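Long-range contacts in pseudoaglycone deacetylase Dbv21 (Actinoplanes teichomyceticus, PDB 3DFI), which probably acts as a zinc-dependent deacetylase on the pseudoaglycone intermediate in the biosynthesis of the lipoglycopeptide antibiotic A40926: residues 11-16 against 39-44; 147-152 against 177-182; 128-133 against 161-166; 20-25 against 221-226. All coordinates share one frame; numbering follows the deposited sequence.

Contact 1 (11-16 against 39-44); sequences LAISPH and TVFTVF. With ZN (zinc ion), chain B.
Ala12 and Ser14 each give their N-H and take one back from 39-44, which runs parallel to 11-16 with the two strand axes 25° apart: Ala12 N reaches Thr39 O, Phe41 N Ala12 O, Ser14 N Phe41 O (2.8 Å) and Val43 N Ser14 O. Phe44 N to Pro15 O (2.9 Å) continues the pairing. On the face bearing Leu11, Ile13 and Phe41, Ile13 CD1 meets the Phe41 ring at CD1 (4.0 Å); further on, Ile13 CG2 also meets Val43 CG2 (3.6 Å). On the other face Ala12 CB touches Val40 CG2. Ser14 OG, anti to the backbone N (chi1 -177°), donates to His16 O at 2.7 Å, while a water ties the same carbonyl to Thr42 OG1. Both probably help hold the bend at His16, whose ND1 binds zinc at 2.2 Å; Asp19 and His161 supply the other protein ligands, and Asp160 takes the hydrogen bond of His16 NE2. Strand 148-152 continues the sheet beside 11-14. Helices 126-144 and 159-174 cover the Leu11-Ile13 face, and the crossover helix 19-33 covers Ser14 and Val40.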
loop_
_atom_site.group_PDB
_atom_site.type_symbol
_atom_site.label_atom_id
_atom_site.label_comp_id
_atom_site.label_asym_id
_atom_site.label_seq_id
_atom_site.Cartn_x
_atom_site.Cartn_y
_atom_site.Cartn_z
ATOM N N LEU A 11 -2.603 11.580 -0.041
ATOM C CA LEU A 11 -1.373 10.956 0.419
ATOM C C LEU A 11 -1.657 9.508 0.806
ATOM O O LEU A 11 -2.357 9.249 1.780
ATOM C CB LEU A 11 -0.788 11.709 1.601
ATOM C CG LEU A 11 0.530 11.197 2.200
ATOM C CD1 LEU A 11 1.722 11.164 1.182
ATOM C CD2 LEU A 11 0.863 12.042 3.446
ATOM N N ALA A 12 -1.140 8.569 0.018
ATOM C CA ALA A 12 -1.272 7.157 0.361
ATOM C C ALA A 12 0.006 6.689 1.052
ATOM O O ALA A 12 1.111 6.994 0.586
ATOM C CB ALA A 12 -1.557 6.328 -0.886
ATOM N N ILE A 13 -0.150 6.002 2.181
ATOM C CA ILE A 13 0.991 5.471 2.941
ATOM C C ILE A 13 1.073 3.963 2.719
ATOM O O ILE A 13 0.268 3.200 3.281
ATOM C CB ILE A 13 0.898 5.789 4.482
ATOM C CG1 ILE A 13 0.484 7.248 4.769
ATOM C CG2 ILE A 13 2.223 5.437 5.207
ATOM C CD1 ILE A 13 1.558 8.294 4.404
ATOM N N SER A 14 2.030 3.537 1.890
ATOM C CA SER A 14 2.183 2.110 1.545
ATOM C C SER A 14 3.229 1.492 2.488
ATOM O O SER A 14 4.294 2.091 2.685
ATOM C CB SER A 14 2.632 1.954 0.092
ATOM O OG SER A 14 2.710 0.592 -0.270
ATOM N N PRO A 15 2.925 0.324 3.106
ATOM C CA PRO A 15 3.966 -0.321 3.915
ATOM C C PRO A 15 5.227 -0.669 3.108
ATOM O O PRO A 15 6.321 -0.233 3.473
ATOM C CB PRO A 15 3.260 -1.556 4.468
ATOM C CG PRO A 15 1.800 -1.166 4.454
ATOM C CD PRO A 15 1.641 -0.406 3.187
ATOM N N HIS A 16 5.049 -1.379 1.993
ATOM C CA HIS A 16 6.134 -1.877 1.145
ATOM C C HIS A 16 5.987 -1.357 -0.286
ATOM O O HIS A 16 4.929 -0.832 -0.679
ATOM C CB HIS A 16 6.104 -3.419 1.079
ATOM C CG HIS A 16 6.180 -4.098 2.408
ATOM N ND1 HIS A 16 5.161 -4.891 2.896
ATOM C CD2 HIS A 16 7.159 -4.112 3.351
ATOM C CE1 HIS A 16 5.502 -5.355 4.089
ATOM N NE2 HIS A 16 6.714 -4.906 4.381
ATOM N N THR A 39 0.184 11.364 -4.139
ATOM C CA THR A 39 1.527 11.010 -3.730
ATOM C C THR A 39 1.475 9.709 -2.934
ATOM O O THR A 39 0.679 9.560 -2.019
ATOM C CB THR A 39 2.161 12.109 -2.848
ATOM O OG1 THR A 39 2.207 13.332 -3.590
ATOM C CG2 THR A 39 3.596 11.706 -2.412
ATOM N N VAL A 40 2.338 8.767 -3.285
ATOM C CA VAL A 40 2.439 7.554 -2.514
ATOM C C VAL A 40 3.775 7.568 -1.791
ATOM O O VAL A 40 4.821 7.625 -2.431
ATOM C CB VAL A 40 2.290 6.301 -3.425
ATOM C CG1 VAL A 40 2.563 5.025 -2.651
ATOM C CG2 VAL A 40 0.887 6.280 -4.072
ATOM N N PHE A 41 3.713 7.508 -0.462
ATOM C CA PHE A 41 4.895 7.452 0.416
ATOM C C PHE A 41 4.990 6.010 0.917
ATOM O O PHE A 41 4.032 5.497 1.463
ATOM C CB PHE A 41 4.721 8.430 1.607
ATOM C CG PHE A 41 5.788 8.298 2.698
ATOM C CD1 PHE A 41 5.470 7.787 3.958
ATOM C CD2 PHE A 41 7.094 8.720 2.479
ATOM C CE1 PHE A 41 6.464 7.698 4.980
ATOM C CE2 PHE A 41 8.074 8.619 3.478
ATOM C CZ PHE A 41 7.770 8.108 4.709
ATOM N N THR A 42 6.138 5.366 0.704
ATOM C CA THR A 42 6.356 3.994 1.179
ATOM C C THR A 42 7.289 3.994 2.398
ATOM O O THR A 42 8.386 4.554 2.356
ATOM C CB THR A 42 6.914 3.099 0.022
ATOM O OG1 THR A 42 5.970 3.096 -1.071
ATOM C CG2 THR A 42 7.202 1.643 0.494
ATOM N N VAL A 43 6.840 3.362 3.475
ATOM C CA VAL A 43 7.521 3.402 4.758
ATOM C C VAL A 43 8.795 2.567 4.665
ATOM O O VAL A 43 9.888 3.065 4.942
ATOM C CB VAL A 43 6.598 2.881 5.885
ATOM C CG1 VAL A 43 7.360 2.794 7.213
ATOM C CG2 VAL A 43 5.351 3.798 6.032
ATOM N N PHE A 44 8.640 1.312 4.239
ATOM C CA PHE A 44 9.768 0.384 4.207
ATOM C C PHE A 44 10.453 0.408 2.856
ATOM O O PHE A 44 10.434 -0.566 2.141
ATOM C CB PHE A 44 9.348 -1.034 4.670
ATOM C CG PHE A 44 8.857 -1.061 6.099
ATOM C CD1 PHE A 44 9.741 -1.262 7.147
ATOM C CD2 PHE A 44 7.516 -0.829 6.396
ATOM C CE1 PHE A 44 9.300 -1.233 8.480
ATOM C CE2 PHE A 44 7.067 -0.805 7.706
ATOM C CZ PHE A 44 7.970 -1.020 8.758
HETATM ZN ZN ZN B . 3.247 -5.370 1.999
HETATM O O HOH W 1 4.878 1.427 -2.937
HETATM O O HOH W 2 4.413 -5.963 -0.117
#

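Contact 2 (147-152 against 177-182)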
loop_
_atom_site.group_PDB
_atom_site.type_symbol
_atom_site.label_atom_id
_atom_site.label_comp_id
_atom_site.label_asym_id
_atom_site.label_seq_id
_atom_site.Cartn_x
_atom_site.Cartn_y
_atom_site.Cartn_z
ATOM N N THR A 147 -5.581 16.397 1.496
ATOM C CA THR A 147 -6.997 16.522 1.909
ATOM C C THR A 147 -7.587 15.146 2.244
ATOM O O THR A 147 -8.679 15.036 2.766
ATOM C CB THR A 147 -7.834 17.205 0.798
ATOM O OG1 THR A 147 -7.701 16.462 -0.423
ATOM C CG2 THR A 147 -7.327 18.624 0.554
ATOM N N LEU A 148 -6.840 14.095 1.909
ATOM C CA LEU A 148 -7.186 12.713 2.266
ATOM C C LEU A 148 -5.914 11.885 2.418
ATOM O O LEU A 148 -4.991 11.981 1.596
ATOM C CB LEU A 148 -8.081 12.082 1.192
ATOM C CG LEU A 148 -8.475 10.594 1.283
ATOM C CD1 LEU A 148 -9.458 10.385 2.394
ATOM C CD2 LEU A 148 -9.086 10.148 -0.065
ATOM N N VAL A 149 -5.870 11.106 3.490
ATOM C CA VAL A 149 -4.817 10.111 3.712
ATOM C C VAL A 149 -5.379 8.688 3.606
ATOM O O VAL A 149 -6.433 8.415 4.151
ATOM C CB VAL A 149 -4.167 10.302 5.116
ATOM C CG1 VAL A 149 -3.289 9.101 5.495
ATOM C CG2 VAL A 149 -3.328 11.616 5.163
ATOM N N LEU A 150 -4.656 7.799 2.916
ATOM C CA LEU A 150 -5.002 6.388 2.837
ATOM C C LEU A 150 -3.871 5.524 3.367
ATOM O O LEU A 150 -2.699 5.817 3.134
ATOM C CB LEU A 150 -5.296 5.960 1.371
ATOM C CG LEU A 150 -6.335 6.831 0.644
ATOM C CD1 LEU A 150 -6.352 6.507 -0.844
ATOM C CD2 LEU A 150 -7.697 6.630 1.249
ATOM N N THR A 151 -4.225 4.433 4.039
ATOM C CA THR A 151 -3.258 3.376 4.291
ATOM C C THR A 151 -3.986 2.030 4.364
ATOM O O THR A 151 -5.191 1.968 4.182
ATOM C CB THR A 151 -2.369 3.635 5.526
ATOM O OG1 THR A 151 -1.262 2.721 5.506
ATOM C CG2 THR A 151 -3.158 3.476 6.854
ATOM N N CYS A 152 -3.243 0.956 4.600
ATOM C CA CYS A 152 -3.808 -0.391 4.564
ATOM C C CYS A 152 -4.611 -0.694 5.811
ATOM O O CYS A 152 -4.301 -0.211 6.880
ATOM C CB CYS A 152 -2.671 -1.414 4.427
ATOM S SG CYS A 152 -1.457 -1.348 5.823
ATOM N N ILE A 177 -6.384 15.173 9.471
ATOM C CA ILE A 177 -6.651 14.847 8.086
ATOM C C ILE A 177 -7.586 13.633 8.019
ATOM O O ILE A 177 -7.326 12.616 8.681
ATOM C CB ILE A 177 -5.342 14.471 7.291
ATOM C CG1 ILE A 177 -4.166 15.439 7.551
ATOM C CG2 ILE A 177 -5.663 14.206 5.799
ATOM C CD1 ILE A 177 -4.425 16.948 7.308
ATOM N N PRO A 178 -8.675 13.729 7.222
ATOM C CA PRO A 178 -9.518 12.561 6.976
ATOM C C PRO A 178 -8.751 11.340 6.433
ATOM O O PRO A 178 -7.814 11.485 5.652
ATOM C CB PRO A 178 -10.551 13.076 5.967
ATOM C CG PRO A 178 -10.633 14.583 6.242
ATOM C CD PRO A 178 -9.194 14.945 6.556
ATOM N N LEU A 179 -9.158 10.149 6.863
ATOM C CA LEU A 179 -8.414 8.912 6.611
ATOM C C LEU A 179 -9.367 7.760 6.256
ATOM O O LEU A 179 -10.476 7.701 6.779
ATOM C CB LEU A 179 -7.570 8.555 7.853
ATOM C CG LEU A 179 -6.865 7.185 7.891
ATOM C CD1 LEU A 179 -5.618 7.225 8.709
ATOM C CD2 LEU A 179 -7.821 6.122 8.446
ATOM N N ARG A 180 -8.915 6.886 5.350
ATOM C CA ARG A 180 -9.568 5.619 4.981
ATOM C C ARG A 180 -8.537 4.469 4.972
ATOM O O ARG A 180 -7.344 4.656 4.697
ATOM C CB ARG A 180 -10.244 5.737 3.610
ATOM C CG ARG A 180 -11.369 6.803 3.593
ATOM C CD ARG A 180 -12.207 6.724 2.323
ATOM N NE ARG A 180 -13.098 5.559 2.326
ATOM C CZ ARG A 180 -14.375 5.576 2.706
ATOM N NH1 ARG A 180 -15.084 4.457 2.674
ATOM N NH2 ARG A 180 -14.954 6.704 3.109
ATOM N N LEU A 181 -9.004 3.285 5.311
ATOM C CA LEU A 181 -8.165 2.121 5.339
ATOM C C LEU A 181 -8.612 1.259 4.180
ATOM O O LEU A 181 -9.810 0.984 4.028
ATOM C CB LEU A 181 -8.311 1.387 6.680
ATOM C CG LEU A 181 -7.877 2.168 7.941
ATOM C CD1 LEU A 181 -7.943 1.309 9.168
ATOM C CD2 LEU A 181 -6.466 2.767 7.787
ATOM N N TRP A 182 -7.648 0.832 3.360
ATOM C CA TRP A 182 -7.944 -0.016 2.208
ATOM C C TRP A 182 -7.866 -1.525 2.474
ATOM O O TRP A 182 -7.210 -1.970 3.407
ATOM C CB TRP A 182 -7.072 0.360 1.009
ATOM C CG TRP A 182 -5.575 -0.025 1.090
ATOM C CD1 TRP A 182 -5.038 -1.290 1.230
ATOM C CD2 TRP A 182 -4.446 0.874 0.992
ATOM N NE1 TRP A 182 -3.647 -1.222 1.221
ATOM C CE2 TRP A 182 -3.263 0.087 1.077
ATOM C CE3 TRP A 182 -4.322 2.274 0.847
ATOM C CZ2 TRP A 182 -1.969 0.656 1.027
ATOM C CZ3 TRP A 182 -3.043 2.831 0.769
ATOM C CH2 TRP A 182 -1.883 2.023 0.883
#
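Trp182 lays its indole flat over the backbone of Thr151 and Cys152 on the neighbouring strand. Its CG sits in the crowded position between backbone N and carbonyl carbon (chi1 72°), which folds the ring back across the strand instead of away from it. Cys152 CA stands over the five-membered ring, 3.5 Å from its centroid and 12° off the ring normal, a CH-pi contact; Cys152 CB approaches Trp182 NE1 at 3.4 Å, and at the six-membered end Leu150 CB meets Trp182 CE3 at 3.8 Å. Ala20, Ser23 and Val24 of helix 19-33 also pack against the indole.

Strands 148-152 and 179-182 pair in parallel, the two ends of a beta-alpha-beta unit whose helix is 159-174. The bonds run from Val149 N to Pro178 O, Arg180 N to Val149 O, Thr151 N to Arg180 O, and Trp182 N to Thr151 O (2.8 Å). Leu150 CD2 packs beside Arg180 CB at 3.6 Å, whereas the arginine chain turns at chi3 (73°) and leads its guanidinium off to Thr261 on strand 258-266. On the other face Thr151 CG2 lies alongside Leu181 CD2 (3.5 Å). The Val149 and Ile177 side chains cross at about a right angle, CG2 to CG2 at 3.5 Å.

Side chain to side chain the contact is thus apolar, and its hydrogen bonding is left to the backbone. The polar ends turn to third parties: Thr151 OG1 bonds Ile13 O of strand 9-14, and Arg180 NE bonds Thr261 OG1, so both stitch this pair to its flanking strands.

Contact 3 (128-133 against 161-166); sequences DLVAAI and HKATRD. With ZN (zinc ion), chain B.
Ala163 meets Leu129, Val130 and Ile133 in a small apolar helix-helix contact, made between helices 126-144 and 159-174 where they lie side by side on one face of the Rossmann-like alpha/beta sandwich of the PIG-L deacetylase family. The axes of the two short segments cross at -49° and come within 8.9 Å of each other. The small alanine permits this approach: its CA is 5.5 Å from Val130 CA.

Three aliphatic side chains gather round the Ala163 methyl group. Leu129 reaches CB with CD2, and Ile133, its chain extended at chi2 (173°), brings CD1 to 4.1 Å from Ala163 CB. Val130 brings CG2 to the alanine backbone, 4.2 Å from Ala163 CA, while its other methyl, CG1, rests near Asp166 CB. No hydrogen bond crosses between the segments. Val130 and Ile133 also touch Ala167, one turn further along helix 159-174.

The polar ends of 161-166 find partners other than helix 126-144. Arg165 holds Asp166 side-on, NE (2.9 Å) and NH2 (3.0 Å) both donating to the one oxygen Asp166 OD1, which lies close to the guanidinium plane. Val153 O and Glu196 O take further bonds from that guanidinium, so its rotation is well fixed, and the aspartate charge is probably balanced locally. The helix that receives the apolar side chains also carries a zinc ligand near its start. His161 bonds Asp184 through ND1, a second-shell contact that orients the ring, and presents NE2 to the zinc at 2.2 Å.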
loop_
_atom_site.group_PDB
_atom_site.type_symbol
_atom_site.label_atom_id
_atom_site.label_comp_id
_atom_site.label_asym_id
_atom_site.label_seq_id
_atom_site.Cartn_x
_atom_site.Cartn_y
_atom_site.Cartn_z
ATOM N N ASP A 128 8.551 1.489 19.689
ATOM C CA ASP A 128 9.611 2.368 19.194
ATOM C C ASP A 128 9.512 2.542 17.679
ATOM O O ASP A 128 9.726 3.641 17.156
ATOM C CB ASP A 128 10.998 1.844 19.586
ATOM C CG ASP A 128 11.352 2.112 21.056
ATOM O OD1 ASP A 128 10.480 2.543 21.851
ATOM O OD2 ASP A 128 12.529 1.887 21.419
ATOM N N LEU A 129 9.174 1.461 16.976
ATOM C CA LEU A 129 9.057 1.510 15.527
ATOM C C LEU A 129 7.849 2.351 15.100
ATOM O O LEU A 129 7.989 3.257 14.271
ATOM C CB LEU A 129 8.975 0.100 14.933
ATOM C CG LEU A 129 8.861 -0.002 13.402
ATOM C CD1 LEU A 129 10.125 0.534 12.709
ATOM C CD2 LEU A 129 8.539 -1.432 12.958
ATOM N N VAL A 130 6.679 2.058 15.670
ATOM C CA VAL A 130 5.462 2.826 15.386
ATOM C C VAL A 130 5.665 4.329 15.598
ATOM O O VAL A 130 5.257 5.139 14.768
ATOM C CB VAL A 130 4.239 2.328 16.212
ATOM C CG1 VAL A 130 3.018 3.256 16.024
ATOM C CG2 VAL A 130 3.875 0.899 15.814
ATOM N N ALA A 131 6.311 4.690 16.704
ATOM C CA ALA A 131 6.521 6.097 17.056
ATOM C C ALA A 131 7.471 6.773 16.053
ATOM O O ALA A 131 7.236 7.918 15.642
ATOM C CB ALA A 131 7.034 6.221 18.485
ATOM N N ALA A 132 8.512 6.042 15.640
ATOM C CA ALA A 132 9.459 6.516 14.629
ATOM C C ALA A 132 8.781 6.701 13.276
ATOM O O ALA A 132 9.013 7.704 12.588
ATOM C CB ALA A 132 10.653 5.537 14.484
ATOM N N ILE A 133 7.969 5.722 12.886
ATOM C CA ILE A 133 7.227 5.809 11.650
ATOM C C ILE A 133 6.242 6.978 11.689
ATOM O O ILE A 133 6.170 7.759 10.747
ATOM C CB ILE A 133 6.458 4.488 11.339
ATOM C CG1 ILE A 133 7.426 3.332 11.085
ATOM C CG2 ILE A 133 5.511 4.679 10.147
ATOM C CD1 ILE A 133 6.706 1.992 10.943
ATOM N N HIS A 161 2.614 -4.001 7.949
ATOM C CA HIS A 161 1.312 -3.435 7.611
ATOM C C HIS A 161 0.633 -2.930 8.861
ATOM O O HIS A 161 0.098 -1.848 8.866
ATOM C CB HIS A 161 0.423 -4.481 6.924
ATOM C CG HIS A 161 0.779 -4.724 5.493
ATOM N ND1 HIS A 161 -0.171 -4.875 4.510
ATOM C CD2 HIS A 161 1.983 -4.841 4.875
ATOM C CE1 HIS A 161 0.427 -5.096 3.348
ATOM N NE2 HIS A 161 1.732 -5.077 3.542
ATOM N N LYS A 162 0.678 -3.725 9.929
ATOM C CA LYS A 162 0.132 -3.315 11.229
ATOM C C LYS A 162 0.859 -2.059 11.726
ATOM O O LYS A 162 0.215 -1.070 12.095
ATOM C CB LYS A 162 0.236 -4.470 12.236
ATOM C CG LYS A 162 -0.527 -4.289 13.537
ATOM C CD LYS A 162 -0.416 -5.545 14.386
ATOM C CE LYS A 162 -1.282 -5.481 15.632
ATOM N NZ LYS A 162 -0.518 -5.003 16.831
ATOM N N ALA A 163 2.193 -2.065 11.682
ATOM C CA ALA A 163 2.957 -0.903 12.154
ATOM C C ALA A 163 2.624 0.346 11.322
ATOM O O ALA A 163 2.380 1.414 11.895
ATOM C CB ALA A 163 4.449 -1.182 12.131
ATOM N N THR A 164 2.604 0.206 9.988
ATOM C CA THR A 164 2.304 1.337 9.090
ATOM C C THR A 164 0.899 1.942 9.366
ATOM O O THR A 164 0.734 3.170 9.524
ATOM C CB THR A 164 2.434 0.895 7.647
ATOM O OG1 THR A 164 3.797 0.498 7.423
ATOM C CG2 THR A 164 2.032 2.033 6.661
ATOM N N ARG A 165 -0.088 1.062 9.436
ATOM C CA ARG A 165 -1.468 1.446 9.742
ATOM C C ARG A 165 -1.570 2.206 11.069
ATOM O O ARG A 165 -2.137 3.315 11.122
ATOM C CB ARG A 165 -2.378 0.196 9.773
ATOM C CG ARG A 165 -3.835 0.504 10.124
ATOM C CD ARG A 165 -4.578 -0.759 10.502
ATOM N NE ARG A 165 -4.069 -1.267 11.778
ATOM C CZ ARG A 165 -4.437 -2.414 12.329
ATOM N NH1 ARG A 165 -5.311 -3.178 11.714
ATOM N NH2 ARG A 165 -3.914 -2.796 13.488
ATOM N N ASP A 166 -1.024 1.606 12.133
ATOM C CA ASP A 166 -1.130 2.163 13.476
ATOM C C ASP A 166 -0.475 3.552 13.562
ATOM O O ASP A 166 -1.032 4.492 14.162
ATOM C CB ASP A 166 -0.547 1.187 14.511
ATOM C CG ASP A 166 -1.446 -0.063 14.727
ATOM O OD1 ASP A 166 -2.462 -0.239 14.004
ATOM O OD2 ASP A 166 -1.148 -0.862 15.645
HETATM ZN ZN ZN B . 3.247 -5.370 1.999
HETATM O O HOH W 2 4.413 -5.963 -0.117
#

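Contact 4 (20-25 against 221-226); sequences AVLSVG and QAMKHY
Val21 points from helix 19-33 toward 221-226, and each carbon of its side chain has a partner there. CB lies 3.7 Å from Tyr226 CE2. From it CG1, anti to the backbone N (chi1 168°), comes in plane at the edge of the tyrosine ring and also touches Ala222 CB and Met223 CG, 4.0 Å from each. CG2, the other branch, rests against the phenol oxygen, with Tyr226 OH at 3.4 Å. The valine thus meets Ala222, Met223 and Tyr226 together.

One residue on, Leu22 extends its CD2 to Met223 CE at 3.6 Å. The methionine chain is bent at chi3 (57°), which swings the methyl toward the leucine, and the two side chains cross at about a right angle. A type I turn from Met223 to Tyr226, closed by Tyr226 N to Met223 O, brings the aromatic ring back toward helix 19-33.

No direct hydrogen bond joins the segments, but one water bridges them. It accepts from Val21 N and donates to Tyr226 OH, both at 2.9 Å, so the water satisfies this N-H near the start of the helix and links it to the phenol. The phenol has a second bond, to Asp79 of helix 71-86, and Leu22 O is bonded by Lys219 NZ.

The arrangement is the packing of the crossover helix of the first beta-alpha-beta unit of an alpha/beta sandwich against other helices, here 213-223 and 71-86. That crossover helix begins at the zinc ligand Asp19, and the nearest side-chain atom of Leu22 is about 7 Å from the metal.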
loop_
_atom_site.group_PDB
_atom_site.type_symbol
_atom_site.label_atom_id
_atom_site.label_comp_id
_atom_site.label_asym_id
_atom_site.label_seq_id
_atom_site.Cartn_x
_atom_site.Cartn_y
_atom_site.Cartn_z
ATOM N N ALA A 20 0.373 -0.198 -2.102
ATOM C CA ALA A 20 -0.591 0.825 -2.560
ATOM C C ALA A 20 -1.112 0.578 -3.975
ATOM O O ALA A 20 -2.308 0.626 -4.220
ATOM C CB ALA A 20 0.015 2.218 -2.475
ATOM N N VAL A 21 -0.212 0.299 -4.909
ATOM C CA VAL A 21 -0.617 0.099 -6.295
ATOM C C VAL A 21 -1.520 -1.117 -6.399
ATOM O O VAL A 21 -2.550 -1.084 -7.094
ATOM C CB VAL A 21 0.610 -0.022 -7.234
ATOM C CG1 VAL A 21 0.203 -0.523 -8.627
ATOM C CG2 VAL A 21 1.296 1.321 -7.338
ATOM N N LEU A 22 -1.154 -2.175 -5.682
ATOM C CA LEU A 22 -1.904 -3.443 -5.720
ATOM C C LEU A 22 -3.318 -3.295 -5.161
ATOM O O LEU A 22 -4.265 -3.960 -5.627
ATOM C CB LEU A 22 -1.180 -4.516 -4.892
ATOM C CG LEU A 22 0.047 -5.244 -5.454
ATOM C CD1 LEU A 22 0.775 -6.004 -4.346
ATOM C CD2 LEU A 22 -0.370 -6.156 -6.550
ATOM N N SER A 23 -3.447 -2.451 -4.140
ATOM C CA SER A 23 -4.710 -2.335 -3.395
ATOM C C SER A 23 -5.578 -1.162 -3.818
ATOM O O SER A 23 -6.788 -1.311 -3.890
ATOM C CB SER A 23 -4.456 -2.236 -1.899
ATOM O OG SER A 23 -3.632 -3.282 -1.459
ATOM N N VAL A 24 -4.976 0.002 -4.060
ATOM C CA VAL A 24 -5.744 1.216 -4.426
ATOM C C VAL A 24 -5.334 1.867 -5.778
ATOM O O VAL A 24 -5.761 2.975 -6.109
ATOM C CB VAL A 24 -5.807 2.242 -3.217
ATOM C CG1 VAL A 24 -4.441 2.594 -2.724
ATOM C CG2 VAL A 24 -6.582 3.479 -3.579
ATOM N N GLY A 25 -4.540 1.140 -6.567
ATOM C CA GLY A 25 -3.976 1.675 -7.797
ATOM C C GLY A 25 -4.993 2.260 -8.765
ATOM O O GLY A 25 -4.760 3.331 -9.323
ATOM N N GLN A 221 -1.419 -2.340 -15.647
ATOM C CA GLN A 221 -0.156 -2.015 -16.305
ATOM C C GLN A 221 0.915 -1.582 -15.307
ATOM O O GLN A 221 2.053 -2.031 -15.376
ATOM C CB GLN A 221 -0.376 -0.964 -17.409
ATOM C CG GLN A 221 0.838 -0.728 -18.306
ATOM C CD GLN A 221 1.181 -1.917 -19.208
ATOM O OE1 GLN A 221 0.297 -2.612 -19.726
ATOM N NE2 GLN A 221 2.481 -2.135 -19.419
ATOM N N ALA A 222 0.535 -0.729 -14.363
ATOM C CA ALA A 222 1.410 -0.330 -13.275
ATOM C C ALA A 222 1.908 -1.523 -12.441
ATOM O O ALA A 222 3.093 -1.568 -12.089
ATOM C CB ALA A 222 0.711 0.715 -12.378
ATOM N N MET A 223 1.013 -2.472 -12.129
ATOM C CA MET A 223 1.377 -3.678 -11.361
ATOM C C MET A 223 2.498 -4.523 -11.992
ATOM O O MET A 223 3.301 -5.127 -11.276
ATOM C CB MET A 223 0.160 -4.575 -11.136
ATOM C CG MET A 223 -0.844 -4.045 -10.107
ATOM S SD MET A 223 -2.370 -4.996 -10.164
ATOM C CE MET A 223 -1.701 -6.633 -9.866
ATOM N N LYS A 224 2.531 -4.567 -13.326
ATOM C CA LYS A 224 3.561 -5.298 -14.081
ATOM C C LYS A 224 4.973 -4.820 -13.749
ATOM O O LYS A 224 5.928 -5.592 -13.851
ATOM C CB LYS A 224 3.320 -5.183 -15.585
ATOM C CG LYS A 224 2.034 -5.837 -16.050
ATOM C CD LYS A 224 1.809 -5.633 -17.538
ATOM C CE LYS A 224 0.414 -6.100 -17.945
ATOM N NZ LYS A 224 0.249 -6.104 -19.426
ATOM N N HIS A 225 5.104 -3.562 -13.317
ATOM C CA HIS A 225 6.423 -3.025 -13.001
ATOM C C HIS A 225 7.088 -3.636 -11.771
ATOM O O HIS A 225 8.311 -3.715 -11.717
ATOM C CB HIS A 225 6.426 -1.504 -12.959
ATOM C CG HIS A 225 6.477 -0.891 -14.318
ATOM N ND1 HIS A 225 7.562 -1.050 -15.157
ATOM C CD2 HIS A 225 5.574 -0.151 -15.005
ATOM C CE1 HIS A 225 7.331 -0.424 -16.298
ATOM N NE2 HIS A 225 6.128 0.123 -16.236
ATOM N N TYR A 226 6.290 -4.123 -10.824
ATOM C CA TYR A 226 6.843 -4.773 -9.628
ATOM C C TYR A 226 7.154 -6.247 -9.904
ATOM O O TYR A 226 6.585 -7.139 -9.270
ATOM C CB TYR A 226 5.869 -4.681 -8.468
ATOM C CG TYR A 226 5.531 -3.288 -8.040
ATOM C CD1 TYR A 226 6.411 -2.546 -7.252
ATOM C CD2 TYR A 226 4.309 -2.712 -8.391
ATOM C CE1 TYR A 226 6.092 -1.230 -6.825
ATOM C CE2 TYR A 226 3.969 -1.401 -7.962
ATOM C CZ TYR A 226 4.867 -0.667 -7.180
ATOM O OH TYR A 226 4.539 0.623 -6.747
HETATM O O HOH W 3 2.623 0.691 -4.516
#

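In the fold
Contacts 1 and 2 are parallel strand pairs of one sheet, joined where strand 9-14 lies beside 148-152; contacts 3 and 4 pack helices on opposite sides of it. Contacts 1 and 4 are wholly buried, while 2 and 3 are partly open. Backbone hydrogen bonds dominate the strand pairs. Contact 3 relies on apolar packing, with no hydrogen bond between its segments, and contact 4 adds one bridging water. Helix 159-174 closes the beta-alpha-beta unit of contact 2 and packs in contact 3; helix 19-33 does the same for contacts 1 and 4. The zinc site draws on contacts 1 and 3, and Trp182 of contact 2 packs on the helix of contact 4.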